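Local atomic coordinates of hypothetical 30.2 KD protein c25g10.02 IN chromosome I (Schizosaccharomyces pombe, PDB entry 1KCF), a protein that resolves Holliday junctions as a homodimeric mitochondrial endonuclease, cutting four-way DNA junctions at the point of strand exchange. Residues Arg191-Val195 / Ala229-Leu233. Sequence-based numbering, arbitrary orientation.
Sequences RVQMV and ADSAL. With SO4 (sulfate ion), chain C.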
loop_
_atom_site.group_PDB
_atom_site.type_symbol
_atom_site.label_atom_id
_atom_site.label_comp_id
_atom_site.label_asym_id
_atom_site.label_seq_id
_atom_site.Cartn_x
_atom_site.Cartn_y
_atom_site.Cartn_z
ATOM N N ARG A 191 -22.065 9.488 16.724
ATOM C CA ARG A 191 -20.773 9.116 17.298
ATOM C C ARG A 191 -20.342 10.118 18.371
ATOM O O ARG A 191 -19.861 9.729 19.431
ATOM C CB ARG A 191 -19.721 9.028 16.192
ATOM C CG ARG A 191 -19.966 7.884 15.212
ATOM C CD ARG A 191 -19.118 8.029 13.955
ATOM N NE ARG A 191 -19.457 9.244 13.219
ATOM C CZ ARG A 191 -18.729 9.754 12.232
ATOM N NH1 ARG A 191 -17.609 9.154 11.853
ATOM N NH2 ARG A 191 -19.117 10.867 11.626
ATOM N N VAL A 192 -20.531 11.405 18.092
ATOM C CA VAL A 192 -20.179 12.462 19.042
ATOM C C VAL A 192 -20.963 12.307 20.344
ATOM O O VAL A 192 -20.414 12.466 21.433
ATOM C CB VAL A 192 -20.463 13.856 18.436
ATOM C CG1 VAL A 192 -20.469 14.920 19.524
ATOM C CG2 VAL A 192 -19.407 14.183 17.391
ATOM N N GLN A 193 -22.249 11.995 20.229
ATOM C CA GLN A 193 -23.096 11.813 21.402
ATOM C C GLN A 193 -22.701 10.570 22.190
ATOM O O GLN A 193 -22.759 10.564 23.420
ATOM C CB GLN A 193 -24.566 11.711 20.991
ATOM C CG GLN A 193 -25.382 12.959 21.297
ATOM C CD GLN A 193 -25.311 13.358 22.767
ATOM O OE1 GLN A 193 -25.714 12.599 23.652
ATOM N NE2 GLN A 193 -24.793 14.555 23.030
ATOM N N MET A 194 -22.308 9.514 21.486
ATOM C CA MET A 194 -21.903 8.289 22.162
ATOM C C MET A 194 -20.664 8.542 23.010
ATOM O O MET A 194 -20.599 8.109 24.155
ATOM C CB MET A 194 -21.620 7.171 21.154
ATOM C CG MET A 194 -22.845 6.705 20.391
ATOM S SD MET A 194 -22.591 5.131 19.524
ATOM C CE MET A 194 -21.945 5.692 17.973
ATOM N N VAL A 195 -19.686 9.251 22.449
ATOM C CA VAL A 195 -18.456 9.550 23.167
ATOM C C VAL A 195 -18.721 10.496 24.324
ATOM O O VAL A 195 -18.165 10.331 25.409
ATOM C CB VAL A 195 -17.402 10.183 22.240
ATOM C CG1 VAL A 195 -16.180 10.615 23.054
ATOM C CG2 VAL A 195 -16.994 9.177 21.172
ATOM N N ALA A 229 -14.175 11.614 17.552
ATOM C CA ALA A 229 -15.062 10.654 18.186
ATOM C C ALA A 229 -14.890 9.310 17.499
ATOM O O ALA A 229 -14.902 8.264 18.145
ATOM C CB ALA A 229 -16.509 11.124 18.076
ATOM N N ASP A 230 -14.702 9.345 16.187
ATOM C CA ASP A 230 -14.530 8.118 15.427
ATOM C C ASP A 230 -13.342 7.296 15.933
ATOM O O ASP A 230 -13.492 6.114 16.244
ATOM C CB ASP A 230 -14.346 8.434 13.946
ATOM C CG ASP A 230 -14.902 7.349 13.052
ATOM O OD1 ASP A 230 -16.140 7.167 13.063
ATOM O OD2 ASP A 230 -14.111 6.675 12.353
ATOM N N SER A 231 -12.164 7.911 16.025
ATOM C CA SER A 231 -10.995 7.175 16.497
ATOM C C SER A 231 -11.133 6.762 17.962
ATOM O O SER A 231 -10.628 5.714 18.365
ATOM C CB SER A 231 -9.706 7.993 16.296
ATOM O OG SER A 231 -9.709 9.187 17.059
ATOM N N ALA A 232 -11.815 7.578 18.760
ATOM C CA ALA A 232 -11.999 7.256 20.171
ATOM C C ALA A 232 -12.894 6.021 20.314
ATOM O O ALA A 232 -12.684 5.193 21.196
ATOM C CB ALA A 232 -12.611 8.444 20.911
ATOM N N LEU A 233 -13.892 5.897 19.443
ATOM C CA LEU A 233 -14.797 4.746 19.489
ATOM C C LEU A 233 -14.093 3.491 18.998
ATOM O O LEU A 233 -14.443 2.378 19.396
ATOM C CB LEU A 233 -16.046 5.000 18.644
ATOM C CG LEU A 233 -17.033 6.040 19.175
ATOM C CD1 LEU A 233 -18.023 6.395 18.087
ATOM C CD2 LEU A 233 -17.747 5.491 20.404
HETATM S S SO4 C . -23.060 10.197 12.994
HETATM O O1 SO4 C . -22.046 10.177 14.064
HETATM O O2 SO4 C . -23.899 8.989 13.109
HETATM O O3 SO4 C . -23.893 11.405 13.134
HETATM O O4 SO4 C . -22.394 10.212 11.678
#
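Val195 and Leu233 form the tight apolar side of this helix-helix contact. Val195 CG1 lies anti to the backbone N (chi1 174°), which leaves CG2 to make the contact. Val195 CG2 is 3.7 Å from Ala229 CB and the same distance from Leu233 CG. The axes of the two short segments come within 9.2 Å and cross at 55°. Leu233 CD1 also packs against Arg191 CB at 3.7 Å, with Met194 CE beside it. Trp215 of helix 209-217 touches both Val195 and Ala229.

The polar side, at the start of helix 191-200, is more open to solvent and holds a sulfate ion, probably from the crystallisation liquor. Packing is looser at Val192, whose CG2 is 4.3 Å from Ala229 CB. The bend of Arg191 at chi3 (-63°) sets its guanidinium between sulfate and Asp230. Arg191 NH1 makes a salt-bridge hydrogen bond to Asp230 OD1, 2.8 Å, near the guanidinium plane but from above the carboxylate plane. Tyr172 OH is hydrogen-bonded to the same oxygen. Sulfate O1 accepts from Arg191 N at 2.7 Å and from Arg191 NE at 2.9 Å. With an alanine in place of Arg191, Asp230 would probably lose its cationic mate, and the sulfate would keep the backbone N but no guanidinium. Asp230 belongs to the magnesium site with Asp46, whose carboxylate lies close to its own. The chemistry is consistent with Arg191 positioning a metal-binding carboxylate, and perhaps meeting a DNA phosphate where the sulfate sits.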